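Local coordinates for amidohydrolase 3 domain-containing protein (Pyrococcus horikoshii, PDB 3IGH) that probably hydrolyses carbon-nitrogen bonds other than peptide bonds, as a metal-dependent member of the amidohydrolase family whose substrate is not established, at residues A[296-301]-A[329-334]; A[323-328]-A[354-359]. All coordinates share one frame; numbering follows the deposited sequence. Where two conformers were deposited one is given.

Contact 1 and contact 2 lie on the same side of the chain's centre, their own centres about 9 Å apart, and share helix 318-331 of the amidohydrolase TIM-type barrel. Along the chain their segments alternate: 296-301, 323-328, 329-334, 354-359. Contact 1 packs the last turn of the shared helix against helix 294-305 and is partly buried; contact 2, more deeply buried, packs the preceding turns against the end of helix 345-354 and the start of strand 357-360. The shared helix is thus held against elements that come before and after it in sequence. Pro334 O, beyond the helix end in contact 1, accepts a hydrogen bond from Arg357 NH2 of contact 2 (2.9 Å).

Contact 1: residues A[296-301]-A[329-334]. With SO4 (sulfate ion), chain R.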
loop_
_atom_site.group_PDB
_atom_site.type_symbol
_atom_site.label_atom_id
_atom_site.label_comp_id
_atom_site.label_asym_id
_atom_site.label_seq_id
_atom_site.Cartn_x
_atom_site.Cartn_y
_atom_site.Cartn_z
ATOM N N GLU A 296 -15.782 -10.185 -22.045
ATOM C CA GLU A 296 -14.865 -9.132 -21.613
ATOM C C GLU A 296 -15.030 -8.796 -20.128
ATOM O O GLU A 296 -14.037 -8.574 -19.424
ATOM C CB GLU A 296 -15.006 -7.873 -22.465
ATOM C CG GLU A 296 -13.817 -6.921 -22.297
ATOM C CD GLU A 296 -13.947 -5.622 -23.076
ATOM O OE1 GLU A 296 -14.895 -5.476 -23.879
ATOM O OE2 GLU A 296 -13.086 -4.739 -22.878
ATOM N N LEU A 297 -16.273 -8.779 -19.649
ATOM C CA LEU A 297 -16.530 -8.559 -18.226
ATOM C C LEU A 297 -15.911 -9.660 -17.359
ATOM O O LEU A 297 -15.341 -9.370 -16.312
ATOM C CB LEU A 297 -18.030 -8.449 -17.947
ATOM C CG LEU A 297 -18.761 -7.195 -18.451
ATOM C CD1 LEU A 297 -20.249 -7.505 -18.558
ATOM C CD2 LEU A 297 -18.553 -6.018 -17.488
ATOM N N ILE A 298 -16.010 -10.910 -17.817
ATOM C CA ILE A 298 -15.427 -12.059 -17.119
ATOM C C ILE A 298 -13.911 -11.978 -17.106
ATOM O O ILE A 298 -13.292 -12.231 -16.073
ATOM C CB ILE A 298 -15.904 -13.396 -17.740
ATOM C CG1 ILE A 298 -17.383 -13.590 -17.434
ATOM C CG2 ILE A 298 -15.130 -14.617 -17.174
ATOM C CD1 ILE A 298 -18.110 -14.338 -18.503
ATOM N N ARG A 299 -13.324 -11.607 -18.245
ATOM C CA ARG A 299 -11.871 -11.465 -18.353
ATOM C C ARG A 299 -11.312 -10.430 -17.364
ATOM O O ARG A 299 -10.308 -10.677 -16.682
ATOM C CB ARG A 299 -11.482 -11.096 -19.787
ATOM C CG ARG A 299 -9.990 -10.913 -20.007
ATOM C CD ARG A 299 -9.688 -10.527 -21.437
ATOM N NE ARG A 299 -9.652 -11.703 -22.300
ATOM C CZ ARG A 299 -8.542 -12.254 -22.782
ATOM N NH1 ARG A 299 -8.633 -13.324 -23.550
ATOM N NH2 ARG A 299 -7.346 -11.739 -22.509
ATOM N N ILE A 300 -11.968 -9.279 -17.278
ATOM C CA ILE A 300 -11.521 -8.235 -16.346
ATOM C C ILE A 300 -11.715 -8.679 -14.878
ATOM O O ILE A 300 -10.826 -8.476 -14.035
ATOM C CB ILE A 300 -12.162 -6.857 -16.652
ATOM C CG1 ILE A 300 -11.839 -6.429 -18.092
ATOM C CG2 ILE A 300 -11.619 -5.789 -15.694
ATOM C CD1 ILE A 300 -12.658 -5.245 -18.612
ATOM N N THR A 301 -12.862 -9.289 -14.595
ATOM C CA THR A 301 -13.153 -9.858 -13.283
ATOM C C THR A 301 -12.056 -10.848 -12.855
ATOM O O THR A 301 -11.547 -10.767 -11.740
ATOM C CB THR A 301 -14.543 -10.543 -13.275
ATOM O OG1 THR A 301 -15.560 -9.564 -13.535
ATOM C CG2 THR A 301 -14.830 -11.221 -11.934
ATOM N N GLU A 329 -21.652 -15.514 -11.301
ATOM C CA GLU A 329 -21.895 -16.947 -11.237
ATOM C C GLU A 329 -20.742 -17.726 -11.868
ATOM O O GLU A 329 -20.213 -18.648 -11.242
ATOM C CB GLU A 329 -23.213 -17.322 -11.912
ATOM C CG GLU A 329 -23.554 -18.799 -11.772
ATOM C CD GLU A 329 -24.442 -19.321 -12.895
ATOM O OE1 GLU A 329 -24.692 -20.542 -12.915
ATOM O OE2 GLU A 329 -24.892 -18.525 -13.753
ATOM N N THR A 330 -20.325 -17.316 -13.068
ATOM C CA THR A 330 -19.283 -17.988 -13.851
ATOM C C THR A 330 -17.905 -17.942 -13.170
ATOM O O THR A 330 -17.121 -18.891 -13.232
ATOM C CB THR A 330 -19.202 -17.355 -15.271
ATOM O OG1 THR A 330 -20.472 -17.475 -15.925
ATOM C CG2 THR A 330 -18.149 -18.016 -16.129
ATOM N N THR A 331 -17.609 -16.810 -12.536
ATOM C CA THR A 331 -16.312 -16.630 -11.900
ATOM C C THR A 331 -16.310 -17.218 -10.492
ATOM O O THR A 331 -15.253 -17.373 -9.880
ATOM C CB THR A 331 -15.898 -15.147 -11.862
ATOM O OG1 THR A 331 -16.928 -14.371 -11.224
ATOM C CG2 THR A 331 -15.664 -14.633 -13.268
ATOM N N GLY A 332 -17.503 -17.548 -9.998
ATOM C CA GLY A 332 -17.696 -18.014 -8.631
ATOM C C GLY A 332 -17.330 -16.985 -7.578
ATOM O O GLY A 332 -16.976 -17.345 -6.465
ATOM N N PHE A 333 -17.407 -15.702 -7.929
ATOM C CA PHE A 333 -17.040 -14.647 -6.992
ATOM C C PHE A 333 -18.261 -13.843 -6.559
ATOM O O PHE A 333 -18.936 -13.264 -7.405
ATOM C CB PHE A 333 -15.961 -13.728 -7.587
ATOM C CG PHE A 333 -15.658 -12.517 -6.738
ATOM C CD1 PHE A 333 -15.088 -12.662 -5.477
ATOM C CD2 PHE A 333 -15.943 -11.232 -7.206
ATOM C CE1 PHE A 333 -14.815 -11.550 -4.678
ATOM C CE2 PHE A 333 -15.650 -10.105 -6.422
ATOM C CZ PHE A 333 -15.097 -10.271 -5.153
ATOM N N PRO A 334 -18.540 -13.797 -5.240
ATOM C CA PRO A 334 -19.624 -12.946 -4.754
ATOM C C PRO A 334 -19.195 -11.467 -4.763
ATOM O O PRO A 334 -18.728 -10.934 -3.754
ATOM C CB PRO A 334 -19.878 -13.473 -3.339
ATOM C CG PRO A 334 -18.579 -14.056 -2.910
ATOM C CD PRO A 334 -17.873 -14.530 -4.146
HETATM S S SO4 R . -5.018 -9.814 -20.666
HETATM O O1 SO4 R . -6.216 -8.991 -20.822
HETATM O O2 SO4 R . -4.781 -10.570 -21.892
HETATM O O3 SO4 R . -3.868 -8.955 -20.402
HETATM O O4 SO4 R . -5.200 -10.742 -19.552
#
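Two outer helices of the barrel, 294-305 and 318-331, meet through the methyl groups of Ile298, Thr301 and Thr331. Thr331 CG2 touches two partners, 3.9 Å from Ile298 CG2 and 3.8 Å from Thr301 CG2; the Thr301 and Thr331 side chains cross at about a right angle. In Thr301 the methyl stands anti to the backbone N and reaches the neighbouring helix, while the hydroxyl (chi1 -63°) turns back to its own: OG1 donates to Leu297 O at 2.8 Å. That carbonyl also accepts from Thr301 N, the two donors arriving from opposite faces of its plane. Thr331 OG1 likewise bonds to Val327 O, so each hydroxyl is tied to its own helix and the closest contacts between the segments are methyl to methyl. Val327 extends this packing inward, touching Leu297, Ile298 and Thr301. With Thr301 cut back to an alanine, the Thr331 methyl is likely to lose one neighbour and Leu297 O its second donor. Just past Thr331, helix 318-331 ends in a Schellman motif: Gly332 takes a positive phi of 63°, Gly332 N bonds to Glu329 O, and Phe333 N reaches Phe328 O. Arg299 leaves its helix on the side away from this interface; its guanidinium edge, past a bend at chi3, meets a sulfate ion, probably from the crystallisation liquor, with NH2 2.9 Å from sulfate O2 and a weak hydrogen bond to O1.

Contact 2: residues A[323-328]-A[354-359]; sequences VALDVF and LKVRLS
Leu325, on the middle of helix 318-331, packs its side chain against Leu354 and Val356, with no hydrogen bond between the segments. Its CB already lies 3.9 Å from Leu354 CD1. With CG anti to the carbonyl carbon (chi1 -66°), the branch carries CD2 onward to the same Leu354 methyl, also at 3.9 Å, and to Val356 CG1 at a looser 4.2 Å. Leu354 CD1 also rests 3.5 Å from the backbone atom Leu325 O; the two leucine side chains slant across each other. One turn further on, Phe328 adds a ring contact: its CD2 is 3.8 Å from Val356 CG1, so this valine methyl is shared between leucine and phenylalanine. Past Leu354, Lys355, at a positive phi of 61°, turns the chain out of helix 345-354 through a Schellman motif, bringing Val356 back toward Phe328. Strand 357-360 starts immediately afterwards, running parallel to strands 336-337 and 395-397 in the barrel wall. Leu325 and Phe328 both also touch Ile337 of strand 336-337, and Phe328 reaches Val311 and Ile313 of strand 310-315, so helix 318-331 lies against the barrel strands with helix 345-354 at its flank.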
loop_
_atom_site.group_PDB
_atom_site.type_symbol
_atom_site.label_atom_id
_atom_site.label_comp_id
_atom_site.label_asym_id
_atom_site.label_seq_id
_atom_site.Cartn_x
_atom_site.Cartn_y
_atom_site.Cartn_z
ATOM N N VAL A 323 -26.956 -10.014 -16.667
ATOM C CA VAL A 323 -25.596 -10.033 -17.192
ATOM C C VAL A 323 -24.574 -9.972 -16.050
ATOM O O VAL A 323 -23.642 -10.773 -16.013
ATOM C CB VAL A 323 -25.364 -8.883 -18.209
ATOM C CG1 VAL A 323 -23.898 -8.795 -18.646
ATOM C CG2 VAL A 323 -26.275 -9.049 -19.423
ATOM N N ALA A 324 -24.769 -9.041 -15.113
ATOM C CA ALA A 324 -23.880 -8.919 -13.948
ATOM C C ALA A 324 -23.885 -10.185 -13.114
ATOM O O ALA A 324 -22.819 -10.663 -12.695
ATOM C CB ALA A 324 -24.259 -7.705 -13.076
ATOM N N LEU A 325 -25.074 -10.743 -12.888
ATOM C CA LEU A 325 -25.182 -11.964 -12.099
ATOM C C LEU A 325 -24.540 -13.165 -12.828
ATOM O O LEU A 325 -23.940 -14.022 -12.181
ATOM C CB LEU A 325 -26.637 -12.244 -11.693
ATOM C CG LEU A 325 -27.307 -11.246 -10.722
ATOM C CD1 LEU A 325 -28.788 -11.549 -10.552
ATOM C CD2 LEU A 325 -26.626 -11.217 -9.364
ATOM N N ASP A 326 -24.629 -13.183 -14.161
ATOM C CA ASP A 326 -23.961 -14.202 -14.993
ATOM C C ASP A 326 -22.441 -14.170 -14.799
ATOM O O ASP A 326 -21.806 -15.221 -14.670
ATOM C CB ASP A 326 -24.291 -14.009 -16.482
ATOM C CG ASP A 326 -25.687 -14.506 -16.861
ATOM O OD1 ASP A 326 -26.369 -15.127 -16.028
ATOM O OD2 ASP A 326 -26.108 -14.261 -18.011
ATOM N N VAL A 327 -21.874 -12.960 -14.751
ATOM C CA VAL A 327 -20.436 -12.766 -14.545
ATOM C C VAL A 327 -20.009 -13.326 -13.188
ATOM O O VAL A 327 -19.051 -14.106 -13.101
ATOM C CB VAL A 327 -20.032 -11.271 -14.703
ATOM C CG1 VAL A 327 -18.552 -11.058 -14.416
ATOM C CG2 VAL A 327 -20.342 -10.799 -16.114
ATOM N N PHE A 328 -20.749 -12.968 -12.138
ATOM C CA PHE A 328 -20.446 -13.442 -10.792
ATOM C C PHE A 328 -20.665 -14.959 -10.603
ATOM O O PHE A 328 -19.911 -15.619 -9.871
ATOM C CB PHE A 328 -21.187 -12.595 -9.731
ATOM C CG PHE A 328 -20.672 -11.160 -9.631
ATOM C CD1 PHE A 328 -19.328 -10.867 -9.845
ATOM C CD2 PHE A 328 -21.534 -10.115 -9.302
ATOM C CE1 PHE A 328 -18.846 -9.558 -9.745
ATOM C CE2 PHE A 328 -21.066 -8.802 -9.203
ATOM C CZ PHE A 328 -19.729 -8.520 -9.420
ATOM N N LEU A 354 -26.216 -16.145 -4.941
ATOM C CA LEU A 354 -24.850 -15.776 -5.330
ATOM C C LEU A 354 -24.125 -14.971 -4.264
ATOM O O LEU A 354 -22.930 -14.700 -4.396
ATOM C CB LEU A 354 -24.845 -15.018 -6.668
ATOM C CG LEU A 354 -25.306 -15.810 -7.896
ATOM C CD1 LEU A 354 -25.446 -14.913 -9.113
ATOM C CD2 LEU A 354 -24.362 -16.958 -8.196
ATOM N N LYS A 355 -24.857 -14.570 -3.224
ATOM C CA LYS A 355 -24.293 -13.864 -2.073
ATOM C C LYS A 355 -23.655 -12.519 -2.451
ATOM O O LYS A 355 -22.682 -12.096 -1.833
ATOM C CB LYS A 355 -23.284 -14.756 -1.321
ATOM C CG LYS A 355 -23.886 -15.996 -0.667
ATOM C CD LYS A 355 -22.798 -16.802 0.032
ATOM C CE LYS A 355 -23.359 -17.624 1.188
ATOM N NZ LYS A 355 -24.106 -18.824 0.727
ATOM N N VAL A 356 -24.213 -11.847 -3.456
ATOM C CA VAL A 356 -23.638 -10.581 -3.918
ATOM C C VAL A 356 -23.911 -9.459 -2.910
ATOM O O VAL A 356 -24.855 -9.540 -2.110
ATOM C CB VAL A 356 -24.104 -10.177 -5.348
ATOM C CG1 VAL A 356 -23.667 -11.218 -6.381
ATOM C CG2 VAL A 356 -25.609 -9.956 -5.403
ATOM N N ARG A 357 -23.044 -8.450 -2.933
ATOM C CA ARG A 357 -23.206 -7.231 -2.145
ATOM C C ARG A 357 -23.858 -6.166 -3.020
ATOM O O ARG A 357 -23.630 -6.136 -4.219
ATOM C CB ARG A 357 -21.840 -6.748 -1.644
ATOM C CG ARG A 357 -21.314 -7.573 -0.484
ATOM C CD ARG A 357 -19.797 -7.500 -0.370
ATOM N NE ARG A 357 -19.089 -8.221 -1.428
ATOM C CZ ARG A 357 -18.169 -7.673 -2.225
ATOM N NH1 ARG A 357 -17.852 -6.396 -2.091
ATOM N NH2 ARG A 357 -17.550 -8.404 -3.142
ATOM N N LEU A 358 -24.689 -5.308 -2.427
ATOM C CA LEU A 358 -25.390 -4.277 -3.197
ATOM C C LEU A 358 -25.136 -2.878 -2.643
ATOM O O LEU A 358 -25.302 -2.634 -1.452
ATOM C CB LEU A 358 -26.905 -4.543 -3.231
ATOM C CG LEU A 358 -27.457 -5.904 -3.692
ATOM C CD1 LEU A 358 -28.963 -5.973 -3.473
ATOM C CD2 LEU A 358 -27.133 -6.177 -5.157
ATOM N N SER A 359 -24.744 -1.959 -3.524
ATOM C CA SER A 359 -24.642 -0.551 -3.165
ATOM C C SER A 359 -25.737 0.221 -3.894
ATOM O O SER A 359 -25.767 0.267 -5.122
ATOM C CB SER A 359 -23.259 -0.012 -3.526
ATOM O OG SER A 359 -23.160 1.370 -3.288
#